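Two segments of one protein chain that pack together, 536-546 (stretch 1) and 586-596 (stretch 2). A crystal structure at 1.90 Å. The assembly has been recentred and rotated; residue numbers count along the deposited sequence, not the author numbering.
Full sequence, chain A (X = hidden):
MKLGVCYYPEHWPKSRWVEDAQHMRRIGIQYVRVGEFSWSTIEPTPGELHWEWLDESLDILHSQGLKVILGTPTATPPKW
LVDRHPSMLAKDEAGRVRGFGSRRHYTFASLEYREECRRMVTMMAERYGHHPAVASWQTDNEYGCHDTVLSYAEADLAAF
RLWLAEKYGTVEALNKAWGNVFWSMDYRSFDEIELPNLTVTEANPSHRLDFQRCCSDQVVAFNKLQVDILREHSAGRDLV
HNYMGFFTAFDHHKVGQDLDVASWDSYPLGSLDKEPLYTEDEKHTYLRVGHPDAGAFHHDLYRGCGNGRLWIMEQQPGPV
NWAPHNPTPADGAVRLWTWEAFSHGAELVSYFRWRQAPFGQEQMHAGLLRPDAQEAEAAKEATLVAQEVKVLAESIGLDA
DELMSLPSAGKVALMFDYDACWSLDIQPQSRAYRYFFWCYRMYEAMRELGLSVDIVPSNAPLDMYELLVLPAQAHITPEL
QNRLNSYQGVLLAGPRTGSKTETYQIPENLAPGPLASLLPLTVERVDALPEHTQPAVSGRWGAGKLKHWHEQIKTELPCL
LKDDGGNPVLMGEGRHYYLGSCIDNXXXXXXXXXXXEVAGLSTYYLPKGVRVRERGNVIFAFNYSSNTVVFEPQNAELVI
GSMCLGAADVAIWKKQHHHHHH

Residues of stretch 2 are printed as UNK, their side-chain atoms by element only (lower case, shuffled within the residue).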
ATOM      1  N   ALA A 536      13.076  18.926   7.732  1.00 14.44           N
ATOM      2  CA  ALA A 536      12.876  19.775   6.569  1.00 14.38           C
ATOM      3  C   ALA A 536      13.945  20.872   6.517  1.00 14.52           C
ATOM      4  O   ALA A 536      14.415  21.347   7.557  1.00 14.66           O
ATOM      5  CB  ALA A 536      11.482  20.386   6.579  1.00 14.49           C
ATOM      6  N   VAL A 537      14.331  21.225   5.298  1.00 14.22           N
ATOM      7  CA  VAL A 537      15.322  22.252   5.011  1.00 14.66           C
ATOM      8  C   VAL A 537      14.694  23.267   4.050  1.00 14.92           C
ATOM      9  O   VAL A 537      13.933  22.893   3.160  1.00 14.82           O
ATOM     10  CB  VAL A 537      16.586  21.623   4.383  1.00 14.90           C
ATOM     11  CG1 VAL A 537      17.600  22.686   3.977  1.00 15.23           C
ATOM     12  CG2 VAL A 537      17.217  20.636   5.358  1.00 15.32           C
ATOM     13  N   SER A 538      15.018  24.543   4.253  1.00 15.17           N
ATOM     14  CA  SER A 538      14.574  25.635   3.390  1.00 15.73           C
ATOM     15  C   SER A 538      15.694  26.681   3.345  1.00 15.99           C
ATOM     16  O   SER A 538      16.759  26.445   3.902  1.00 16.16           O
ATOM     17  CB  SER A 538      13.266  26.228   3.921  1.00 15.95           C
ATOM     18  OG  SER A 538      13.425  26.747   5.228  1.00 16.62           O
ATOM     19  N   GLY A 539      15.476  27.811   2.677  1.00 16.04           N
ATOM     20  CA  GLY A 539      16.486  28.869   2.627  1.00 16.47           C
ATOM     21  C   GLY A 539      16.691  29.466   1.255  1.00 17.07           C
ATOM     22  O   GLY A 539      15.968  29.141   0.310  1.00 15.90           O
ATOM     23  N   ARG A 540      17.675  30.359   1.162  1.00 17.62           N
ATOM     24  CA  ARG A 540      18.035  31.029  -0.088  1.00 19.06           C
ATOM     25  C   ARG A 540      18.204  30.107  -1.286  1.00 18.08           C
ATOM     26  O   ARG A 540      17.808  30.469  -2.384  1.00 17.76           O
ATOM     27  CB  ARG A 540      19.353  31.790   0.065  1.00 21.49           C
ATOM     28  CG  ARG A 540      19.233  33.093   0.811  1.00 25.29           C
ATOM     29  CD  ARG A 540      18.753  34.206  -0.107  1.00 27.99           C
ATOM     30  NE  ARG A 540      18.248  35.311   0.704  1.00 29.97           N
ATOM     31  CZ  ARG A 540      17.309  36.179   0.335  1.00 31.85           C
ATOM     32  NH1 ARG A 540      16.730  36.112  -0.865  1.00 31.66           N
ATOM     33  NH2 ARG A 540      16.937  37.130   1.195  1.00 33.52           N
ATOM     34  N   TRP A 541      18.829  28.948  -1.087  1.00 17.49           N
ATOM     35  CA  TRP A 541      19.230  28.086  -2.211  1.00 17.32           C
ATOM     36  C   TRP A 541      18.313  26.913  -2.544  1.00 16.54           C
ATOM     37  O   TRP A 541      18.505  26.283  -3.583  1.00 16.32           O
ATOM     38  CB  TRP A 541      20.663  27.575  -2.015  1.00 17.87           C
ATOM     39  CG  TRP A 541      21.724  28.601  -2.282  1.00 18.56           C
ATOM     40  CD1 TRP A 541      21.553  29.901  -2.692  1.00 19.23           C
ATOM     41  CD2 TRP A 541      23.130  28.392  -2.202  1.00 19.11           C
ATOM     42  NE1 TRP A 541      22.774  30.512  -2.850  1.00 19.77           N
ATOM     43  CE2 TRP A 541      23.758  29.608  -2.553  1.00 19.27           C
ATOM     44  CE3 TRP A 541      23.925  27.296  -1.855  1.00 19.38           C
ATOM     45  CZ2 TRP A 541      25.137  29.759  -2.556  1.00 19.80           C
ATOM     46  CZ3 TRP A 541      25.296  27.447  -1.864  1.00 20.00           C
ATOM     47  CH2 TRP A 541      25.889  28.670  -2.218  1.00 19.81           C
ATOM     48  N   GLY A 542      17.330  26.615  -1.705  1.00 16.12           N
ATOM     49  CA  GLY A 542      16.401  25.530  -2.016  1.00 15.82           C
ATOM     50  C   GLY A 542      15.641  25.006  -0.826  1.00 15.98           C
ATOM     51  O   GLY A 542      15.780  25.516   0.295  1.00 15.60           O
ATOM     52  N   ALA A 543      14.836  23.976  -1.096  1.00 16.20           N
ATOM     53  CA  ALA A 543      14.079  23.257  -0.085  1.00 15.99           C
ATOM     54  C   ALA A 543      14.191  21.748  -0.310  1.00 16.12           C
ATOM     55  O   ALA A 543      14.390  21.280  -1.428  1.00 15.66           O
ATOM     56  CB  ALA A 543      12.618  23.676  -0.124  1.00 16.26           C
ATOM     57  N   GLY A 544      14.050  21.004   0.772  1.00 16.14           N
ATOM     58  CA  GLY A 544      14.178  19.560   0.744  1.00 16.60           C
ATOM     59  C   GLY A 544      14.289  19.023   2.153  1.00 16.42           C
ATOM     60  O   GLY A 544      13.691  19.582   3.079  1.00 15.87           O
ATOM     61  N   LYS A 545      15.055  17.947   2.306  1.00 16.63           N
ATOM     62  CA  LYS A 545      15.293  17.324   3.601  1.00 17.77           C
ATOM     63  C   LYS A 545      16.778  17.090   3.856  1.00 17.21           C
ATOM     64  O   LYS A 545      17.607  17.106   2.932  1.00 16.25           O
ATOM     65  CB  LYS A 545      14.557  15.985   3.688  1.00 19.23           C
ATOM     66  CG  LYS A 545      13.066  16.078   3.423  1.00 21.79           C
ATOM     67  CD  LYS A 545      12.418  14.706   3.498  1.00 24.28           C
ATOM     68  CE  LYS A 545      10.905  14.804   3.461  1.00 26.90           C
ATOM     69  NZ  LYS A 545      10.333  13.441   3.277  1.00 29.59           N
ATOM     70  N   LEU A 546      17.086  16.880   5.135  1.00 16.51           N
ATOM     71  CA  LEU A 546      18.371  16.365   5.582  1.00 16.43           C
ATOM     72  C   LEU A 546      18.147  15.024   6.270  1.00 16.64           C
ATOM     73  O   LEU A 546      17.058  14.758   6.775  1.00 16.41           O
ATOM     74  CB  LEU A 546      19.041  17.351   6.531  1.00 16.22           C
ATOM     75  CG  LEU A 546      18.442  17.551   7.932  1.00 15.86           C
ATOM     76  CD1 LEU A 546      19.041  16.585   8.954  1.00 15.99           C
ATOM     77  CD2 LEU A 546      18.675  18.984   8.369  1.00 15.97           C
ATOM     78  N   UNK A 586      18.523  16.363  -4.042  1.00 14.70           N
ATOM     79  CA  UNK A 586      17.988  17.596  -4.616  1.00 15.16           C
ATOM     80  C   UNK A 586      18.770  18.816  -4.144  1.00 14.98           C
ATOM     81  O   UNK A 586      19.203  19.634  -4.959  1.00 14.88           O
ATOM     82  o   UNK A 586      15.755  16.766  -5.031  1.00 16.62           O
ATOM     83  c   UNK A 586      15.957  19.142  -4.704  1.00 15.90           C
ATOM     84  c   UNK A 586      16.482  17.760  -4.301  1.00 15.77           C
ATOM     85  N   UNK A 587      18.948  18.922  -2.833  1.00 14.85           N
ATOM     86  CA  UNK A 587      19.656  20.045  -2.240  1.00 15.03           C
ATOM     87  C   UNK A 587      21.154  20.010  -2.552  1.00 15.08           C
ATOM     88  O   UNK A 587      21.764  21.059  -2.717  1.00 15.70           O
ATOM     89  c   UNK A 587      17.997  20.463  -0.307  1.00 14.95           C
ATOM     90  c   UNK A 587      17.715  21.926  -0.614  1.00 15.29           C
ATOM     91  c   UNK A 587      17.791  20.194   1.165  1.00 15.10           C
ATOM     92  c   UNK A 587      19.418  20.081  -0.731  1.00 14.86           C
ATOM     93  N   UNK A 588      21.743  18.816  -2.636  1.00 15.13           N
ATOM     94  CA  UNK A 588      23.138  18.678  -3.075  1.00 15.11           C
ATOM     95  C   UNK A 588      23.325  19.294  -4.460  1.00 15.19           C
ATOM     96  O   UNK A 588      24.258  20.075  -4.672  1.00 15.32           O
ATOM     97  c   UNK A 588      23.590  17.215  -3.085  1.00 15.06           C
ATOM     98  c   UNK A 588      25.178  17.201  -1.094  1.00 14.83           C
ATOM     99  c   UNK A 588      23.949  16.577  -1.737  1.00 15.09           C
ATOM    100  c   UNK A 588      24.157  15.078  -1.910  1.00 15.15           C
ATOM    101  N   UNK A 589      22.431  18.957  -5.389  1.00 15.16           N
ATOM    102  CA  UNK A 589      22.490  19.523  -6.736  1.00 15.53           C
ATOM    103  C   UNK A 589      22.241  21.032  -6.756  1.00 15.35           C
ATOM    104  O   UNK A 589      22.982  21.764  -7.425  1.00 15.49           O
ATOM    105  c   UNK A 589      22.086  17.411  -8.063  1.00 16.19           C
ATOM    106  c   UNK A 589      21.553  18.784  -7.682  1.00 15.68           C
ATOM    107  n   UNK A 589      19.243  15.166  -9.075  1.00 17.76           N
ATOM    108  c   UNK A 589      19.838  16.388  -8.478  1.00 17.00           C
ATOM    109  c   UNK A 589      21.201  16.700  -9.069  1.00 16.69           C
ATOM    110  N   UNK A 590      21.237  21.499  -6.006  1.00 15.75           N
ATOM    111  CA  UNK A 590      20.967  22.941  -5.903  1.00 16.10           C
ATOM    112  C   UNK A 590      22.209  23.698  -5.428  1.00 16.28           C
ATOM    113  O   UNK A 590      22.585  24.715  -6.022  1.00 16.61           O
ATOM    114  c   UNK A 590      19.790  23.227  -4.978  1.00 16.21           C
ATOM    115  N   UNK A 591      22.843  23.177  -4.375  1.00 16.33           N
ATOM    116  CA  UNK A 591      24.011  23.811  -3.754  1.00 16.45           C
ATOM    117  C   UNK A 591      25.228  23.764  -4.685  1.00 16.33           C
ATOM    118  O   UNK A 591      25.918  24.769  -4.849  1.00 16.35           O
ATOM    119  o   UNK A 591      23.215  23.190  -1.509  1.00 16.84           O
ATOM    120  c   UNK A 591      24.333  23.155  -2.396  1.00 16.57           C
ATOM    121  N   UNK A 592      25.473  22.607  -5.308  1.00 16.24           N
ATOM    122  CA  UNK A 592      26.603  22.457  -6.233  1.00 16.28           C
ATOM    123  C   UNK A 592      26.455  23.322  -7.491  1.00 16.64           C
ATOM    124  O   UNK A 592      27.456  23.832  -8.005  1.00 16.86           O
ATOM    125  c   UNK A 592      27.217  18.663  -5.648  1.00 17.26           C
ATOM    126  c   UNK A 592      27.390  20.154  -5.413  1.00 16.81           C
ATOM    127  c   UNK A 592      28.849  20.480  -5.124  1.00 17.06           C
ATOM    128  c   UNK A 592      26.838  20.982  -6.590  1.00 16.63           C
ATOM    129  N   UNK A 593      25.218  23.509  -7.960  1.00 16.58           N
ATOM    130  CA  UNK A 593      24.934  24.409  -9.075  1.00 16.82           C
ATOM    131  C   UNK A 593      25.268  25.870  -8.722  1.00 17.09           C
ATOM    132  O   UNK A 593      25.898  26.569  -9.518  1.00 17.21           O
ATOM    133  c   UNK A 593      23.483  24.279  -9.523  1.00 16.72           C
ATOM    134  N   UNK A 594      24.878  26.307  -7.528  1.00 17.51           N
ATOM    135  CA  UNK A 594      25.225  27.653  -7.050  1.00 17.94           C
ATOM    136  C   UNK A 594      26.727  27.832  -6.894  1.00 18.03           C
ATOM    137  O   UNK A 594      27.290  28.844  -7.321  1.00 18.10           O
ATOM    138  c   UNK A 594      24.537  27.966  -5.715  1.00 18.36           C
ATOM    139  c   UNK A 594      23.056  28.280  -5.837  1.00 18.66           C
ATOM    140  c   UNK A 594      22.837  29.685  -6.382  1.00 19.61           C
ATOM    141  n   UNK A 594      21.202  31.397  -7.013  1.00 20.06           N
ATOM    142  c   UNK A 594      21.360  30.015  -6.507  1.00 19.62           C
ATOM    143  N   UNK A 595      27.370  26.849  -6.276  1.00 18.03           N
ATOM    144  CA  UNK A 595      28.810  26.906  -6.023  1.00 18.14           C
ATOM    145  C   UNK A 595      29.607  26.868  -7.326  1.00 18.35           C
ATOM    146  O   UNK A 595      30.600  27.589  -7.467  1.00 18.02           O
ATOM    147  c   UNK A 595      28.757  24.647  -2.856  1.00 18.41           C
ATOM    148  c   UNK A 595      29.540  27.020  -2.909  1.00 18.60           C
ATOM    149  c   UNK A 595      29.234  25.771  -5.083  1.00 17.96           C
ATOM    150  c   UNK A 595      28.738  25.954  -3.642  1.00 18.33           C
ATOM    151  N   UNK A 596      29.153  26.044  -8.272  1.00 18.25           N
ATOM    152  CA  UNK A 596      29.740  25.985  -9.609  1.00 18.38           C
ATOM    153  C   UNK A 596      29.660  27.336 -10.324  1.00 19.56           C
ATOM    154  O   UNK A 596      30.632  27.746 -10.970  1.00 19.49           O
ATOM    155  c   UNK A 596      29.061  24.905 -10.461  1.00 18.05           C
ATOM    156  o   UNK A 596      29.326  23.616  -9.939  1.00 17.31           O
TER

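Position 586 opens this part of the helix with three side-chain atoms, one carbon bearing an oxygen and a carbon; the outer carbon approaches Ala543 O. That fork is threonine. Thr586 CG2 lies 4.2 Å from Ala543 O, at an exposed site where the hydroxyl can meet solvent while the methyl carbon faces stretch 1.

Position 587 has four carbons, forked at the second, and points into the bend of stretch 1, among Val537, Gly542, Ala543, Gly544 and Lys545. A fork one carbon beyond CB makes it leucine. Leu587 CD1 lies 3.7 Å from Val537 CB, while Leu587 CD2 is 3.5 Å from Ala543 O. The glycines make room: an ideal CB on Gly544 would stand 2.9 Å from Leu587 CD1, a clash, and one on Gly542 3.2 Å from Leu587 CD2.

Position 588 repeats the four forked carbons but is out of reach of stretch 1; it is Leu588, its apolar side chain buried. Position 589 carries four carbons in a row ending in nitrogen, also out of reach: Lys589, partly exposed, as suits a charged end.

Position 590 has a single carbon, CB, which meets Trp541 O; hence alanine. Ala590 CB sits 3.6 Å from Trp541 O, so a short side chain lets backbone and helix come close.

At 591, beside Trp541 CE3, one carbon is followed by one oxygen, which identifies serine. Ser591 OG donates to Leu587 O (2.8 Å), satisfying a buried hydroxyl within the helix, and Ser591 CA is 4.0 Å from Trp541 CE3.

Position 592, four carbons forked at the second, is Leu592, buried and directed away from stretch 1. Position 593, one carbon without a contact here, is Ala593, small and apolar at a partly exposed helical site.

Position 594 has four carbons in a row and a terminal nitrogen, with its chain laid over the indole of Trp541. This is lysine: Lys594 CG is 3.5 Å from the centroid of the Trp541 five-membered ring and 7° off its normal, a CH-pi contact that uses the aliphatic part of a charged residue.

Position 595 has four carbons forked at the second, a terminal one meeting the Trp541 ring edge: leucine. Its CB points sideways, but the branched apolar end comes nearer from a buried site, Leu595 CD2 lying 4.1 Å from Trp541 CH2. Position 596, one carbon then oxygen, is Ser596, out of reach; Ser596 OG donates to Leu592 O at 2.7 Å, satisfying a buried hydroxyl.

No hydrogen bond crosses the contact. Paired backbone bonds between Val537 and Gly544 hold the turn of stretch 1, Leu587 packs against it, and Trp541 extends the apolar contact along the helix to Lys594 and Leu595.

Stretch 2, residues 586-596: TLLKASLAKLS
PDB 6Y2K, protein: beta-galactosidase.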